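Local coordinates for protein pseudoaglycone deacetylase Dbv21 (Actinoplanes teichomyceticus, PDB 3DFI) that binds a zinc ion and, as a deacetylase of the A40926 pseudoaglycone, probably hydrolyses an amide bond during lipoglycopeptide antibiotic biosynthesis, at residues A[61-65]-A[228-232]; A[78-83]-A[222-228]. The contacts are given in a common frame with arbitrary orientation. Numbering follows the deposited sequence.

Contact 1 (A[61-65]-A[228-232]); sequences ARWGL and TQLSV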
loop_
_atom_site.group_PDB
_atom_site.type_symbol
_atom_site.label_atom_id
_atom_site.label_comp_id
_atom_site.label_asym_id
_atom_site.label_seq_id
_atom_site.Cartn_x
_atom_site.Cartn_y
_atom_site.Cartn_z
ATOM N N ALA A 61 20.600 -9.229 0.272
ATOM C CA ALA A 61 21.403 -9.594 -0.904
ATOM C C ALA A 61 20.590 -9.612 -2.200
ATOM O O ALA A 61 21.082 -9.160 -3.233
ATOM C CB ALA A 61 22.122 -10.933 -0.693
ATOM N N ARG A 62 19.362 -10.127 -2.134
ATOM C CA ARG A 62 18.418 -10.118 -3.261
ATOM C C ARG A 62 17.963 -8.718 -3.692
ATOM O O ARG A 62 17.574 -8.508 -4.855
ATOM C CB ARG A 62 17.178 -10.972 -2.949
ATOM C CG ARG A 62 16.828 -11.965 -4.078
ATOM C CD ARG A 62 15.512 -12.729 -3.868
ATOM N NE ARG A 62 15.045 -12.753 -2.473
ATOM C CZ ARG A 62 14.573 -13.834 -1.844
ATOM N NH1 ARG A 62 14.520 -15.008 -2.464
ATOM N NH2 ARG A 62 14.171 -13.747 -0.580
ATOM N N TRP A 63 17.980 -7.772 -2.756
ATOM C CA TRP A 63 17.667 -6.384 -3.079
ATOM C C TRP A 63 18.909 -5.627 -3.580
ATOM O O TRP A 63 18.806 -4.488 -4.028
ATOM C CB TRP A 63 17.079 -5.680 -1.873
ATOM C CG TRP A 63 15.772 -6.256 -1.422
ATOM C CD1 TRP A 63 14.881 -6.976 -2.173
ATOM C CD2 TRP A 63 15.192 -6.132 -0.122
ATOM N NE1 TRP A 63 13.793 -7.325 -1.410
ATOM C CE2 TRP A 63 13.954 -6.810 -0.150
ATOM C CE3 TRP A 63 15.591 -5.505 1.057
ATOM C CZ2 TRP A 63 13.128 -6.896 0.960
ATOM C CZ3 TRP A 63 14.751 -5.590 2.169
ATOM C CH2 TRP A 63 13.546 -6.283 2.108
ATOM N N GLY A 64 20.071 -6.264 -3.509
ATOM C CA GLY A 64 21.309 -5.653 -3.985
ATOM C C GLY A 64 22.063 -4.861 -2.931
ATOM O O GLY A 64 22.941 -4.055 -3.272
ATOM N N LEU A 65 21.731 -5.116 -1.661
ATOM C CA LEU A 65 22.332 -4.430 -0.505
ATOM C C LEU A 65 23.472 -5.244 0.109
ATOM O O LEU A 65 23.431 -6.471 0.105
ATOM C CB LEU A 65 21.268 -4.134 0.578
ATOM C CG LEU A 65 20.001 -3.375 0.157
ATOM C CD1 LEU A 65 19.044 -3.223 1.319
ATOM C CD2 LEU A 65 20.347 -2.006 -0.431
ATOM N N THR A 228 15.034 -1.292 -4.633
ATOM C CA THR A 228 15.252 -2.469 -3.814
ATOM C C THR A 228 14.192 -3.560 -4.143
ATOM O O THR A 228 14.545 -4.687 -4.471
ATOM C CB THR A 228 15.247 -2.007 -2.325
ATOM O OG1 THR A 228 16.106 -2.821 -1.532
ATOM C CG2 THR A 228 13.886 -1.890 -1.757
ATOM N N GLN A 229 12.912 -3.175 -4.102
ATOM C CA GLN A 229 11.773 -4.044 -4.371
ATOM C C GLN A 229 11.637 -4.353 -5.856
ATOM O O GLN A 229 11.398 -5.509 -6.242
ATOM C CB GLN A 229 10.469 -3.417 -3.842
ATOM C CG GLN A 229 10.464 -3.143 -2.324
ATOM C CD GLN A 229 11.091 -4.264 -1.507
ATOM O OE1 GLN A 229 12.221 -4.133 -1.019
ATOM N NE2 GLN A 229 10.382 -5.385 -1.384
ATOM N N LEU A 230 11.804 -3.336 -6.701
ATOM C CA LEU A 230 11.790 -3.582 -8.151
ATOM C C LEU A 230 12.929 -4.440 -8.656
ATOM O O LEU A 230 12.865 -4.958 -9.784
ATOM C CB LEU A 230 11.638 -2.289 -8.963
ATOM C CG LEU A 230 10.146 -1.907 -9.145
ATOM C CD1 LEU A 230 9.382 -1.767 -7.821
ATOM C CD2 LEU A 230 9.986 -0.645 -9.977
ATOM N N SER A 231 13.961 -4.646 -7.836
ATOM C CA SER A 231 14.998 -5.583 -8.278
ATOM C C SER A 231 14.451 -7.035 -8.349
ATOM O O SER A 231 15.018 -7.884 -9.045
ATOM C CB SER A 231 16.315 -5.452 -7.491
ATOM O OG SER A 231 16.244 -6.070 -6.236
ATOM N N VAL A 232 13.336 -7.282 -7.643
ATOM C CA VAL A 232 12.573 -8.542 -7.745
ATOM C C VAL A 232 11.328 -8.374 -8.635
ATOM O O VAL A 232 11.113 -9.148 -9.551
ATOM C CB VAL A 232 12.139 -9.092 -6.335
ATOM C CG1 VAL A 232 11.305 -10.391 -6.474
ATOM C CG2 VAL A 232 13.362 -9.363 -5.464
#
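Trp63 lays its indole against helix 227-233, in a hole formed by Thr228, Gln229, Ser231 and Val232. Gln229 covers one ring face, its OE1 3.3 Å from Trp63 CE2, while Val232 CG2 lies at the ring edge, 4.3 Å from Trp63 CD1. Thr228 is small enough to let the backbones come close: Trp63 CA is 4.7 Å from Thr228 CA. Thr228 OG1, 3.0 Å from Trp63 CB, has no polar partner. Ser231 OG lies 2.8 Å from Thr228 O, in its own helix, and 3.1 Å from Arg62 O, so two carbonyls compete for a single hydroxyl proton. Helix 54-63 ends here in a Schellman motif. Gly64 takes a positive phi, at which a CB would jam against the carbonyl oxygen of Trp63, and Gly64 N bonds to Ala61 O at 3.1 Å. Arg75 of helix 71-86 also touches Trp63. This is knob-into-hole packing of a helix C terminus against another helix, beside the zinc site: the Gln229 side chain is about 7 Å from the metal.

Contact 2 (A[78-83]-A[222-228]); sequences EDIAAL and AMKHYAT
Six residues of regular helix, 78-83, face a chain that leaves helix 213-223, turns, and enters helix 227-233. Met223 to Tyr226 form a type I turn, with Tyr226 N bonded to Met223 O at 3.2 Å; Tyr226, at phi/psi -84/65, then centres an inverse gamma turn. The register pairs Ala82 with Ala222 (CA to CA 4.3 Å) and Glu78 with Tyr226 (5.2 Å).

Glu78 has the most surface covered. Its CB points toward the turn, and the m, t rotamer extends the carboxylate to the first turn of helix 227-233, where Thr228 N donates to Glu78 OE2 at 2.9 Å and 154°. A long acidic side chain suits a helix start, whose amide hydrogens lack partners in the helix.

Tyr226 (chi1 m) runs past Ala82, whose CB is 3.4 Å from Tyr226 CE2, and its OH donates to Asp79 OD1 at 2.6 Å. Asp79 is in the t rotamer; its OD2 bonds to His92.

His225 (chi1 m) receives Ala81 over its ring face, a CH-pi contact with CB 3.6 Å from the centroid. Alanine at 82 permits the close approach, Ala82 CB being 3.3 Å from Ala222 O.

Val21 touches Ala222 and Tyr226, setting helix 19-33, which begins at the zinc ligand Asp19, beside the turn. Characteristic here is a helix carboxylate bonded to a first-turn amide of another helix, in a PIG-L-family alpha/beta domain. Acidic groups of one helix thus accept bonds from an amide and a phenol, giving this largely buried interface directional polar anchors beside close alanine packing.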
loop_
_atom_site.group_PDB
_atom_site.type_symbol
_atom_site.label_atom_id
_atom_site.label_comp_id
_atom_site.label_asym_id
_atom_site.label_seq_id
_atom_site.Cartn_x
_atom_site.Cartn_y
_atom_site.Cartn_z
ATOM N N GLU A 78 13.758 5.426 -0.121
ATOM C CA GLU A 78 13.057 5.124 -1.369
ATOM C C GLU A 78 11.604 5.622 -1.333
ATOM O O GLU A 78 11.108 6.224 -2.304
ATOM C CB GLU A 78 13.084 3.621 -1.647
ATOM C CG GLU A 78 14.501 3.057 -2.003
ATOM C CD GLU A 78 14.448 1.571 -2.342
ATOM O OE1 GLU A 78 13.454 0.884 -1.960
ATOM O OE2 GLU A 78 15.385 1.092 -3.022
ATOM N N ASP A 79 10.926 5.339 -0.223
ATOM C CA ASP A 79 9.535 5.733 -0.018
ATOM C C ASP A 79 9.382 7.261 -0.071
ATOM O O ASP A 79 8.483 7.767 -0.724
ATOM C CB ASP A 79 9.030 5.160 1.318
ATOM C CG ASP A 79 7.538 5.372 1.529
ATOM O OD1 ASP A 79 6.728 4.890 0.705
ATOM O OD2 ASP A 79 7.182 5.993 2.545
ATOM N N ILE A 80 10.286 7.994 0.585
ATOM C CA ILE A 80 10.259 9.468 0.551
ATOM C C ILE A 80 10.404 10.013 -0.891
ATOM O O ILE A 80 9.599 10.853 -1.324
ATOM C CB ILE A 80 11.306 10.054 1.526
ATOM C CG1 ILE A 80 10.897 9.730 2.977
ATOM C CG2 ILE A 80 11.548 11.566 1.295
ATOM C CD1 ILE A 80 12.046 9.831 4.030
ATOM N N ALA A 81 11.396 9.514 -1.629
ATOM C CA ALA A 81 11.620 9.904 -3.037
ATOM C C ALA A 81 10.375 9.667 -3.904
ATOM O O ALA A 81 9.922 10.566 -4.627
ATOM C CB ALA A 81 12.831 9.149 -3.617
ATOM N N ALA A 82 9.825 8.461 -3.808
ATOM C CA ALA A 82 8.585 8.088 -4.499
ATOM C C ALA A 82 7.386 8.998 -4.158
ATOM O O ALA A 82 6.752 9.566 -5.047
ATOM C CB ALA A 82 8.226 6.622 -4.214
ATOM N N LEU A 83 7.087 9.151 -2.874
ATOM C CA LEU A 83 5.884 9.906 -2.478
ATOM C C LEU A 83 5.994 11.398 -2.838
ATOM O O LEU A 83 5.019 12.011 -3.311
ATOM C CB LEU A 83 5.570 9.677 -0.991
ATOM C CG LEU A 83 5.125 8.250 -0.647
ATOM C CD1 LEU A 83 5.051 8.014 0.852
ATOM C CD2 LEU A 83 3.793 7.916 -1.299
ATOM N N ALA A 222 7.324 7.346 -9.975
ATOM C CA ALA A 222 7.407 7.100 -8.546
ATOM C C ALA A 222 7.828 5.659 -8.212
ATOM O O ALA A 222 8.654 5.459 -7.313
ATOM C CB ALA A 222 6.070 7.456 -7.861
ATOM N N MET A 223 7.265 4.672 -8.924
ATOM C CA MET A 223 7.610 3.253 -8.718
ATOM C C MET A 223 9.105 2.928 -8.890
ATOM O O MET A 223 9.635 2.050 -8.203
ATOM C CB MET A 223 6.805 2.349 -9.650
ATOM C CG MET A 223 5.328 2.195 -9.275
ATOM S SD MET A 223 4.418 1.393 -10.603
ATOM C CE MET A 223 5.375 -0.117 -10.739
ATOM N N LYS A 224 9.764 3.630 -9.815
ATOM C CA LYS A 224 11.203 3.465 -10.075
ATOM C C LYS A 224 12.050 3.718 -8.830
ATOM O O LYS A 224 13.139 3.157 -8.698
ATOM C CB LYS A 224 11.662 4.386 -11.204
ATOM C CG LYS A 224 11.038 4.064 -12.548
ATOM C CD LYS A 224 11.473 5.051 -13.618
ATOM C CE LYS A 224 10.671 4.849 -14.900
ATOM N NZ LYS A 224 11.222 5.660 -16.022
ATOM N N HIS A 225 11.539 4.531 -7.900
ATOM C CA HIS A 225 12.297 4.839 -6.693
ATOM C C HIS A 225 12.479 3.668 -5.731
ATOM O O HIS A 225 13.484 3.605 -5.032
ATOM C CB HIS A 225 11.774 6.082 -5.990
ATOM C CG HIS A 225 12.240 7.345 -6.633
ATOM N ND1 HIS A 225 13.572 7.705 -6.666
ATOM C CD2 HIS A 225 11.569 8.317 -7.296
ATOM C CE1 HIS A 225 13.701 8.851 -7.313
ATOM N NE2 HIS A 225 12.502 9.241 -7.713
ATOM N N TYR A 226 11.547 2.717 -5.744
ATOM C CA TYR A 226 11.665 1.529 -4.888
ATOM C C TYR A 226 12.540 0.463 -5.553
ATOM O O TYR A 226 12.076 -0.647 -5.831
ATOM C CB TYR A 226 10.298 0.938 -4.597
ATOM C CG TYR A 226 9.359 1.854 -3.877
ATOM C CD1 TYR A 226 9.470 2.059 -2.502
ATOM C CD2 TYR A 226 8.325 2.494 -4.562
ATOM C CE1 TYR A 226 8.571 2.911 -1.806
ATOM C CE2 TYR A 226 7.410 3.340 -3.879
ATOM C CZ TYR A 226 7.541 3.543 -2.502
ATOM O OH TYR A 226 6.642 4.370 -1.818
ATOM N N ALA A 227 13.814 0.787 -5.731
ATOM C CA ALA A 227 14.711 0.020 -6.598
ATOM C C ALA A 227 15.026 -1.314 -5.956
ATOM O O ALA A 227 15.340 -2.299 -6.624
ATOM C CB ALA A 227 15.990 0.795 -6.789
ATOM N N THR A 228 15.034 -1.292 -4.633
ATOM C CA THR A 228 15.252 -2.469 -3.814
ATOM C C THR A 228 14.192 -3.560 -4.143
ATOM O O THR A 228 14.545 -4.687 -4.471
ATOM C CB THR A 228 15.247 -2.007 -2.325
ATOM O OG1 THR A 228 16.106 -2.821 -1.532
ATOM C CG2 THR A 228 13.886 -1.890 -1.757
#

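Overall arrangement
Along the chain, the zinc ligands His16 and Asp19 come first, ahead of both loops. Helix 54-63 then supplies the first half of contact 1, and the next helix, 71-86, the first half of contact 2. The chain passes through strands 89-92 and 148-152, the third zinc ligand His161, then strands 179-182 and 201-210, before returning as helices 213-223 and 227-233. Contact 2 closes 138 intervening residues; contact 1, with 162, encloses that smaller loop. Their centres are 13 Å apart, and Leu230 CD2 packs 3.2 Å from Met223 O. Sharing Thr228 and helix 227-233, they tie two successive helices of the first third of the chain, 54-63 and 71-86, to the junction of helices 213-223 and 227-233.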